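Local coordinates for protein of unknown function with cystatin-like fold (Xanthomonas campestris pv. campestris, PDB 3G8Z) that is of unknown function but adopts the cystatin-like fold of the SnoaL-like family, whose members include polyketide cyclases, at residues 22-34 and 86-99. Residues are numbered along the deposited sequence; the frame is centred on the assembly and turned at random.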
loop_
_atom_site.group_PDB
_atom_site.type_symbol
_atom_site.label_atom_id
_atom_site.label_comp_id
_atom_site.label_asym_id
_atom_site.label_seq_id
_atom_site.Cartn_x
_atom_site.Cartn_y
_atom_site.Cartn_z
ATOM N N THR A 22 14.609 0.029 -6.006
ATOM C CA THR A 22 13.769 0.695 -5.025
ATOM C C THR A 22 13.538 -0.158 -3.782
ATOM O O THR A 22 13.414 0.370 -2.681
ATOM C CB THR A 22 12.427 1.135 -5.647
ATOM O OG1 THR A 22 11.781 0.000 -6.237
ATOM C CG2 THR A 22 12.676 2.219 -6.708
ATOM N N ILE A 23 13.484 -1.471 -3.945
ATOM C CA ILE A 23 13.285 -2.344 -2.791
ATOM C C ILE A 23 14.520 -2.318 -1.880
ATOM O O ILE A 23 14.374 -2.312 -0.663
ATOM C CB ILE A 23 12.919 -3.778 -3.185
ATOM C CG1 ILE A 23 11.483 -3.794 -3.766
ATOM C CG2 ILE A 23 13.014 -4.680 -1.959
ATOM C CD1 ILE A 23 10.862 -5.181 -3.891
ATOM N N ASP A 24 15.710 -2.251 -2.468
ATOM C CA ASP A 24 16.933 -2.089 -1.697
ATOM C C ASP A 24 16.860 -0.814 -0.854
ATOM O O ASP A 24 17.179 -0.824 0.336
ATOM C CB ASP A 24 18.151 -2.006 -2.619
ATOM C CG ASP A 24 18.460 -3.323 -3.291
ATOM O OD1 ASP A 24 18.272 -4.362 -2.637
ATOM O OD2 ASP A 24 18.881 -3.305 -4.473
ATOM N N ILE A 25 16.422 0.279 -1.467
ATOM C CA ILE A 25 16.286 1.538 -0.741
ATOM C C ILE A 25 15.249 1.428 0.377
ATOM O O ILE A 25 15.475 1.914 1.487
ATOM C CB ILE A 25 15.975 2.714 -1.696
ATOM C CG1 ILE A 25 17.189 2.950 -2.605
ATOM C CG2 ILE A 25 15.657 3.981 -0.898
ATOM C CD1 ILE A 25 16.820 3.439 -3.996
ATOM N N ALA A 26 14.121 0.764 0.096
ATOM C CA ALA A 26 13.071 0.584 1.092
ATOM C C ALA A 26 13.575 -0.251 2.264
ATOM O O ALA A 26 13.245 0.029 3.431
ATOM C CB ALA A 26 11.840 -0.058 0.460
ATOM N N LYS A 27 14.370 -1.278 1.966
ATOM C CA LYS A 27 14.916 -2.138 3.015
ATOM C C LYS A 27 15.890 -1.362 3.876
ATOM O O LYS A 27 15.947 -1.563 5.084
ATOM C CB LYS A 27 15.601 -3.369 2.411
ATOM C CG LYS A 27 14.585 -4.378 1.887
ATOM C CD LYS A 27 15.243 -5.614 1.291
ATOM C CE LYS A 27 14.218 -6.686 0.992
ATOM N NZ LYS A 27 14.852 -7.759 0.154
ATOM N N SER A 28 16.657 -0.473 3.255
ATOM C CA SER A 28 17.622 0.340 4.001
ATOM C C SER A 28 16.889 1.274 4.952
ATOM O O SER A 28 17.304 1.484 6.100
ATOM C CB SER A 28 18.507 1.130 3.021
ATOM O OG SER A 28 19.299 2.072 3.710
ATOM N N TYR A 29 15.793 1.836 4.450
ATOM C CA TYR A 29 14.928 2.719 5.216
ATOM C C TYR A 29 14.344 2.018 6.450
ATOM O O TYR A 29 14.412 2.554 7.567
ATOM C CB TYR A 29 13.808 3.251 4.298
ATOM C CG TYR A 29 12.709 4.000 5.028
ATOM C CD1 TYR A 29 12.877 5.333 5.376
ATOM C CD2 TYR A 29 11.521 3.371 5.370
ATOM C CE1 TYR A 29 11.886 6.023 6.042
ATOM C CE2 TYR A 29 10.525 4.050 6.041
ATOM C CZ TYR A 29 10.723 5.381 6.365
ATOM O OH TYR A 29 9.753 6.071 7.045
ATOM N N ILE A 30 13.753 0.837 6.247
ATOM C CA ILE A 30 13.183 0.064 7.348
ATOM C C ILE A 30 14.257 -0.384 8.340
ATOM O O ILE A 30 14.078 -0.253 9.547
ATOM C CB ILE A 30 12.388 -1.157 6.853
ATOM C CG1 ILE A 30 11.186 -0.711 6.003
ATOM C CG2 ILE A 30 11.920 -2.032 8.040
ATOM C CD1 ILE A 30 10.076 -0.010 6.795
ATOM N N THR A 31 15.383 -0.886 7.860
ATOM C CA THR A 31 16.450 -1.269 8.772
ATOM C C THR A 31 16.892 -0.074 9.634
ATOM O O THR A 31 17.158 -0.210 10.837
ATOM C CB THR A 31 17.629 -1.813 7.996
ATOM O OG1 THR A 31 17.221 -3.022 7.355
ATOM C CG2 THR A 31 18.843 -2.061 8.903
ATOM N N ALA A 32 16.951 1.100 9.027
ATOM C CA ALA A 32 17.439 2.280 9.739
ATOM C C ALA A 32 16.439 2.727 10.810
ATOM O O ALA A 32 16.820 3.070 11.941
ATOM C CB ALA A 32 17.767 3.403 8.752
ATOM N N ILE A 33 15.161 2.683 10.483
ATOM C CA ILE A 33 14.113 2.921 11.495
ATOM C C ILE A 33 14.265 1.904 12.622
ATOM O O ILE A 33 14.325 2.268 13.798
ATOM C CB ILE A 33 12.716 2.839 10.886
ATOM C CG1 ILE A 33 12.471 4.052 9.991
ATOM C CG2 ILE A 33 11.629 2.774 11.960
ATOM C CD1 ILE A 33 11.279 3.884 9.161
ATOM N N GLN A 34 14.398 0.633 12.266
ATOM C CA GLN A 34 14.448 -0.413 13.275
ATOM C C GLN A 34 15.658 -0.324 14.188
ATOM O O GLN A 34 15.571 -0.659 15.375
ATOM C CB GLN A 34 14.385 -1.783 12.631
ATOM C CG GLN A 34 13.010 -2.082 12.047
ATOM C CD GLN A 34 12.923 -3.473 11.498
ATOM O OE1 GLN A 34 13.837 -3.937 10.819
ATOM N NE2 GLN A 34 11.805 -4.151 11.768
ATOM N N ILE A 86 8.646 -0.439 14.227
ATOM C CA ILE A 86 8.257 -1.412 13.232
ATOM C C ILE A 86 8.787 -2.733 13.755
ATOM O O ILE A 86 9.980 -3.046 13.620
ATOM C CB ILE A 86 8.824 -1.066 11.852
ATOM C CG1 ILE A 86 8.314 0.311 11.417
ATOM C CG2 ILE A 86 8.421 -2.125 10.844
ATOM C CD1 ILE A 86 8.824 0.790 10.052
ATOM N N SER A 87 7.907 -3.488 14.401
ATOM C CA SER A 87 8.312 -4.696 15.100
ATOM C C SER A 87 8.565 -5.845 14.146
ATOM O O SER A 87 9.309 -6.781 14.476
ATOM C CB SER A 87 7.264 -5.081 16.161
ATOM O OG SER A 87 5.951 -4.933 15.668
ATOM N N ARG A 88 7.989 -5.768 12.952
ATOM C CA ARG A 88 8.180 -6.805 11.962
ATOM C C ARG A 88 7.890 -6.246 10.604
ATOM O O ARG A 88 6.888 -5.582 10.430
ATOM C CB ARG A 88 7.239 -8.001 12.208
ATOM C CG ARG A 88 7.685 -9.279 11.453
ATOM C CD ARG A 88 6.640 -10.385 11.479
ATOM N NE ARG A 88 5.394 -9.912 10.880
ATOM C CZ ARG A 88 4.273 -9.677 11.565
ATOM N NH1 ARG A 88 4.241 -9.878 12.871
ATOM N NH2 ARG A 88 3.188 -9.230 10.940
ATOM N N ALA A 89 8.773 -6.509 9.650
ATOM C CA ALA A 89 8.521 -6.179 8.269
ATOM C C ALA A 89 8.263 -7.481 7.533
ATOM O O ALA A 89 9.025 -8.432 7.659
ATOM C CB ALA A 89 9.706 -5.450 7.641
ATOM N N ASP A 90 7.187 -7.515 6.763
ATOM C CA ASP A 90 6.797 -8.729 6.081
ATOM C C ASP A 90 7.269 -8.710 4.637
ATOM O O ASP A 90 8.309 -9.292 4.330
ATOM C CB ASP A 90 5.300 -8.922 6.179
ATOM C CG ASP A 90 4.842 -9.080 7.614
ATOM O OD1 ASP A 90 5.440 -9.887 8.347
ATOM O OD2 ASP A 90 3.903 -8.376 8.010
ATOM N N ASP A 91 6.546 -8.039 3.755
ATOM C CA ASP A 91 6.885 -8.054 2.338
ATOM C C ASP A 91 7.212 -6.661 1.818
ATOM O O ASP A 91 6.598 -5.685 2.228
ATOM C CB ASP A 91 5.716 -8.624 1.524
ATOM C CG ASP A 91 5.515 -10.111 1.751
ATOM O OD1 ASP A 91 6.492 -10.872 1.594
ATOM O OD2 ASP A 91 4.383 -10.526 2.072
ATOM N N TYR A 92 8.179 -6.591 0.904
ATOM C CA TYR A 92 8.474 -5.387 0.131
ATOM C C TYR A 92 8.030 -5.625 -1.296
ATOM O O TYR A 92 8.486 -6.576 -1.932
ATOM C CB TYR A 92 9.973 -5.103 0.108
ATOM C CG TYR A 92 10.556 -4.841 1.475
ATOM C CD1 TYR A 92 10.839 -5.881 2.348
ATOM C CD2 TYR A 92 10.853 -3.550 1.875
ATOM C CE1 TYR A 92 11.374 -5.624 3.606
ATOM C CE2 TYR A 92 11.389 -3.293 3.093
ATOM C CZ TYR A 92 11.636 -4.327 3.966
ATOM O OH TYR A 92 12.192 -4.020 5.183
HETATM N N MSE A 93 7.176 -4.755 -1.811
HETATM C CA MSE A 93 6.598 -4.939 -3.134
HETATM C C MSE A 93 6.725 -3.686 -3.966
HETATM O O MSE A 93 6.458 -2.585 -3.471
HETATM C CB MSE A 93 5.124 -5.279 -2.956
HETATM C CG MSE A 93 4.891 -6.448 -2.017
HETATM SE SE MSE A 93 3.023 -6.807 -1.889
HETATM C CE MSE A 93 2.964 -7.933 -0.273
ATOM N N ALA A 94 7.133 -3.833 -5.227
ATOM C CA ALA A 94 7.354 -2.667 -6.072
ATOM C C ALA A 94 6.295 -2.490 -7.128
ATOM O O ALA A 94 5.866 -3.448 -7.767
ATOM C CB ALA A 94 8.738 -2.743 -6.756
ATOM N N SER A 95 5.906 -1.244 -7.353
ATOM C CA SER A 95 4.966 -0.943 -8.401
ATOM C C SER A 95 5.269 0.441 -8.921
ATOM O O SER A 95 5.108 1.420 -8.217
ATOM C CB SER A 95 3.549 -1.034 -7.864
ATOM O OG SER A 95 2.618 -1.056 -8.934
ATOM N N GLY A 96 5.757 0.525 -10.143
ATOM C CA GLY A 96 6.273 1.800 -10.642
ATOM C C GLY A 96 7.400 2.289 -9.746
ATOM O O GLY A 96 8.308 1.528 -9.438
ATOM N N ASP A 97 7.332 3.544 -9.302
ATOM C CA ASP A 97 8.348 4.097 -8.381
ATOM C C ASP A 97 7.962 3.941 -6.910
ATOM O O ASP A 97 8.645 4.461 -6.028
ATOM C CB ASP A 97 8.610 5.580 -8.680
ATOM C CG ASP A 97 9.137 5.821 -10.077
ATOM O OD1 ASP A 97 9.753 4.891 -10.659
ATOM O OD2 ASP A 97 8.943 6.963 -10.580
ATOM N N TRP A 98 6.867 3.227 -6.644
ATOM C CA TRP A 98 6.413 2.974 -5.280
ATOM C C TRP A 98 6.853 1.624 -4.771
ATOM O O TRP A 98 6.936 0.657 -5.519
ATOM C CB TRP A 98 4.888 3.013 -5.206
ATOM C CG TRP A 98 4.339 4.386 -5.434
ATOM C CD1 TRP A 98 4.008 4.953 -6.626
ATOM C CD2 TRP A 98 4.106 5.375 -4.434
ATOM N NE1 TRP A 98 3.567 6.252 -6.423
ATOM C CE2 TRP A 98 3.614 6.528 -5.086
ATOM C CE3 TRP A 98 4.256 5.400 -3.048
ATOM C CZ2 TRP A 98 3.272 7.687 -4.394
ATOM C CZ3 TRP A 98 3.911 6.550 -2.360
ATOM C CH2 TRP A 98 3.415 7.672 -3.035
ATOM N N VAL A 99 7.064 1.557 -3.466
ATOM C CA VAL A 99 7.278 0.311 -2.791
ATOM C C VAL A 99 6.275 0.259 -1.649
ATOM O O VAL A 99 6.187 1.205 -0.875
ATOM C CB VAL A 99 8.709 0.223 -2.250
ATOM C CG1 VAL A 99 8.852 -1.020 -1.327
ATOM C CG2 VAL A 99 9.722 0.192 -3.413
HETATM O O HOH W 1 9.355 0.791 -6.915
#
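A26 and I30 of helix 22-34 pack with Y92, V99 and I86 where the N-terminal helix of this cystatin-like (SnoaL-like) fold lies across the concave sheet, against its edge strand 85-95 and the start of strand 98-109. The axes of helix 22-34 and strand 86-95 run roughly antiparallel (142°) and approach to 8.7 Å. The tight, buried part lies on the helix-facing side of the sheet: A26 CB sits 3.6 Å from V99 CG1, and the CD1 tips of I30 and I86 meet at 3.6 Å, their side chains crossing at about a right angle. At its margin, partly exposed I33 adds CG2 against I86 CD1. Y92 fills the middle. With CG anti to its carbonyl carbon (chi1 -62°), its ring rises from the strand to the helix, carrying OH to I30 CB while I23 CG2 packs on Y92 CB. The outer side is open to solvent: there exposed K27 lays its extended aliphatic chain over one face of Y92, CG standing 3.6 Å from the ring centroid in a CH-pi contact. Polar links close both ends. At the hairpin, one water accepts from T22 OG1 and donates to G96 O and W98 O, linking the helix start to the type II' turn S95-W98. At the other end, Q34 NE2 gives I86 O a nearly straight bond of 2.8 Å, approaching from above the carbonyl plane.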